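Local atomic coordinates of alkaline phosphatase D (Bacillus subtilis, PDB entry 2YEQ), a protein that hydrolyses phosphate esters, acting as a phosphodiesterase and alkaline phosphatase with iron and calcium in its active site. Residues L11-G16 with A198-P203. Residues are numbered along the deposited sequence; the frame is centred on the assembly and turned at random.
Sequences LGVASG and AHAAFP. With PE5 (3,6,9,12,15,18,21,24-octaoxahexacosan-1-ol), chain D; EDO (1,2-ethanediol), chain B.
His-199 sets its CB against the carbonyl of Val-13 (CB to O 3.4 Å) and slants its imidazole past the methyl of Ala-14, whose CB lies 3.8 Å from His-199 ND1. Its CB bond heads toward the strand, but the end of the side chain leads away; CG stands beside the backbone N and anti to the carbonyl carbon (chi1 -84°). A methyl suits position 14 because both the beta carbon and the ring of the histidine lie close to it. Trp-204 stacks on this ring. The imidazole is held at two nitrogens: NE2 is hydrogen-bonded to the hydroxyl of Tyr-152, while ND1 meets a water in the ring plane at 3.0 Å. The water at ND1 accepts from Ser-15 N and donates to His-199 O at 2.7 Å, thus tying strand to helix end where the two backbones stay too far apart to bond directly. A second water joins Ser-15 OG to the same carbonyl, His-199 O, at 2.8 Å from each atom. The contact lies where helix 193-201 runs out and the chain turns into strand 203-206, which is parallel to 13-16 in the large mixed sheet; backbone bonding between Ser-15 and Trp-204 places the strand from the N-terminal family region beside this one of the calcineurin-like phosphatase region. Ser-15 OG comes within 3.2 Å of Pro-203 CA and also bonds Thr-104. A small hydroxyl suits this spot, serving water and threonine beside the compact proline ring. Pro-203 CA in turn directs a C-H toward Ser-15 O, 3.4 Å away. Two residues earlier, Val-13 presents one branch, CG2, to the methyl of Ala-200 at 4.1 Å, a small apolar pairing of a beta-branched side chain with a methyl.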
ATOM      1  N   LEU A  11       9.709  16.428   7.181  1.00 18.68           N
ATOM      2  CA  LEU A  11       9.059  15.189   6.706  1.00 19.45           C
ATOM      3  C   LEU A  11       9.879  13.964   7.054  1.00 19.84           C
ATOM      4  O   LEU A  11       9.599  12.851   6.573  1.00 18.74           O
ATOM      5  CB  LEU A  11       8.841  15.243   5.196  1.00 19.19           C
ATOM      6  CG  LEU A  11       8.058  16.486   4.763  1.00 18.54           C
ATOM      7  CD1 LEU A  11       7.737  16.382   3.283  1.00 19.87           C
ATOM      8  CD2 LEU A  11       6.807  16.694   5.575  1.00 17.71           C
ATOM      9  N   GLY A  12      10.905  14.174   7.879  1.00 20.86           N
ATOM     10  CA  GLY A  12      11.761  13.087   8.338  1.00 19.01           C
ATOM     11  C   GLY A  12      12.608  12.479   7.250  1.00 18.83           C
ATOM     12  O   GLY A  12      13.045  13.147   6.299  1.00 20.37           O
ATOM     13  N   VAL A  13      12.857  11.182   7.403  1.00 18.08           N
ATOM     14  CA  VAL A  13      13.667  10.421   6.493  1.00 17.10           C
ATOM     15  C   VAL A  13      12.977   9.094   6.171  1.00 16.44           C
ATOM     16  O   VAL A  13      11.978   8.726   6.804  1.00 20.00           O
ATOM     17  CB  VAL A  13      15.085  10.155   7.077  1.00 17.30           C
ATOM     18  CG1 VAL A  13      15.822  11.493   7.409  1.00 16.30           C
ATOM     19  CG2 VAL A  13      15.022   9.212   8.322  1.00 15.33           C
ATOM     20  N   ALA A  14      13.489   8.402   5.171  1.00 16.79           N
ATOM     21  CA  ALA A  14      12.906   7.119   4.764  1.00 18.59           C
ATOM     22  C   ALA A  14      13.950   6.333   4.026  1.00 18.35           C
ATOM     23  O   ALA A  14      14.956   6.887   3.562  1.00 18.59           O
ATOM     24  CB  ALA A  14      11.632   7.312   3.872  1.00 16.92           C
ATOM     25  N   SER A  15      13.724   5.027   3.935  1.00 19.17           N
ATOM     26  CA  SER A  15      14.547   4.163   3.103  1.00 18.98           C
ATOM     27  C   SER A  15      13.671   3.156   2.377  1.00 17.41           C
ATOM     28  O   SER A  15      12.545   2.874   2.767  1.00 16.43           O
ATOM     29  CB  SER A  15      15.621   3.426   3.929  1.00 20.65           C
ATOM     30  OG  SER A  15      15.041   2.429   4.771  1.00 20.75           O
ATOM     31  N   GLY A  16      14.202   2.585   1.321  1.00 19.07           N
ATOM     32  CA  GLY A  16      13.370   1.722   0.521  1.00 20.36           C
ATOM     33  C   GLY A  16      14.040   0.969  -0.587  1.00 18.98           C
ATOM     34  O   GLY A  16      15.232   1.107  -0.848  1.00 21.46           O
ATOM     35  N   ALA A 198       7.641   5.326  11.631  1.00 16.80           N
ATOM     36  CA  ALA A 198       7.536   4.061  10.878  1.00 17.68           C
ATOM     37  C   ALA A 198       8.425   4.050   9.650  1.00 16.44           C
ATOM     38  O   ALA A 198       9.043   3.003   9.325  1.00 16.78           O
ATOM     39  CB  ALA A 198       6.055   3.747  10.549  1.00 15.88           C
ATOM     40  N   HIS A 199       8.575   5.212   8.991  1.00 17.46           N
ATOM     41  CA  HIS A 199       9.510   5.306   7.881  1.00 16.99           C
ATOM     42  C   HIS A 199      10.967   5.209   8.328  1.00 16.67           C
ATOM     43  O   HIS A 199      11.767   4.589   7.644  1.00 18.84           O
ATOM     44  CB  HIS A 199       9.313   6.591   7.054  1.00 17.06           C
ATOM     45  CG  HIS A 199       8.241   6.490   6.012  1.00 18.10           C
ATOM     46  ND1 HIS A 199       8.360   5.667   4.914  1.00 20.56           N
ATOM     47  CD2 HIS A 199       7.050   7.131   5.884  1.00 18.19           C
ATOM     48  CE1 HIS A 199       7.282   5.806   4.152  1.00 21.04           C
ATOM     49  NE2 HIS A 199       6.475   6.694   4.717  1.00 20.39           N
ATOM     50  N   ALA A 200      11.317   5.865   9.442  1.00 17.30           N
ATOM     51  CA  ALA A 200      12.696   5.864   9.937  1.00 16.60           C
ATOM     52  C   ALA A 200      13.109   4.472  10.474  1.00 17.83           C
ATOM     53  O   ALA A 200      14.278   4.112  10.453  1.00 19.73           O
ATOM     54  CB  ALA A 200      12.883   6.968  11.047  1.00 15.84           C
ATOM     55  N   ALA A 201      12.131   3.666  10.862  1.00 20.28           N
ATOM     56  CA  ALA A 201      12.387   2.347  11.466  1.00 20.46           C
ATOM     57  C   ALA A 201      12.724   1.207  10.495  1.00 21.20           C
ATOM     58  O   ALA A 201      13.453   0.265  10.851  1.00 20.76           O
ATOM     59  CB  ALA A 201      11.185   1.963  12.348  1.00 18.61           C
ATOM     60  N   PHE A 202      12.194   1.259   9.274  1.00 20.87           N
ATOM     61  CA  PHE A 202      12.296   0.128   8.327  1.00 21.59           C
ATOM     62  C   PHE A 202      12.400   0.596   6.868  1.00 19.65           C
ATOM     63  O   PHE A 202      11.891   1.646   6.537  1.00 18.45           O
ATOM     64  CB  PHE A 202      11.024  -0.726   8.357  1.00 21.69           C
ATOM     65  CG  PHE A 202      10.433  -0.937   9.701  1.00 21.45           C
ATOM     66  CD1 PHE A 202      11.023  -1.827  10.599  1.00 23.78           C
ATOM     67  CD2 PHE A 202       9.254  -0.336  10.053  1.00 21.52           C
ATOM     68  CE1 PHE A 202      10.463  -2.056  11.826  1.00 20.38           C
ATOM     69  CE2 PHE A 202       8.683  -0.565  11.296  1.00 21.09           C
ATOM     70  CZ  PHE A 202       9.312  -1.425  12.188  1.00 22.44           C
ATOM     71  N   PRO A 203      12.996  -0.208   6.001  1.00 18.92           N
ATOM     72  CA  PRO A 203      12.882   0.032   4.559  1.00 20.19           C
ATOM     73  C   PRO A 203      11.484  -0.299   4.087  1.00 21.32           C
ATOM     74  O   PRO A 203      10.910  -1.291   4.551  1.00 20.32           O
ATOM     75  CB  PRO A 203      13.878  -0.944   3.948  1.00 20.69           C
ATOM     76  CG  PRO A 203      14.038  -2.016   4.969  1.00 20.05           C
ATOM     77  CD  PRO A 203      13.733  -1.445   6.298  1.00 19.22           C
TER
HETATM   78  C50 PE5 D 530      18.369   5.059  16.380  1.00 45.96           C
HETATM   79  O1  PE5 D 530      17.663   4.892  15.143  1.00 46.05           O
HETATM   80  C1  PE5 D 530      16.269   4.815  15.382  1.00 40.69           C
HETATM   81  C2  PE5 D 530      15.457   4.506  14.139  1.00 38.33           C
HETATM   82  O2  PE5 D 530      14.181   5.145  14.250  1.00 41.71           O
HETATM   83  C3  PE5 D 530      13.143   4.403  14.893  1.00 39.50           C
HETATM   84  C4  PE5 D 530      11.831   5.146  14.749  1.00 38.27           C
HETATM   85  C1  EDO B 561      15.350  -2.225  10.299  1.00 42.30           C
HETATM   86  O1  EDO B 561      15.460  -1.079   9.466  1.00 38.29           O
HETATM   87  C2  EDO B 561      14.915  -3.420   9.475  1.00 42.77           C
HETATM   88  O2  EDO B 561      15.157  -4.583  10.273  1.00 42.37           O
HETATM   89  O   HOH W   1      14.328   3.540   7.193  1.00 17.61           O
HETATM   90  O   HOH W   2      11.003   4.160   5.089  1.00 18.57           O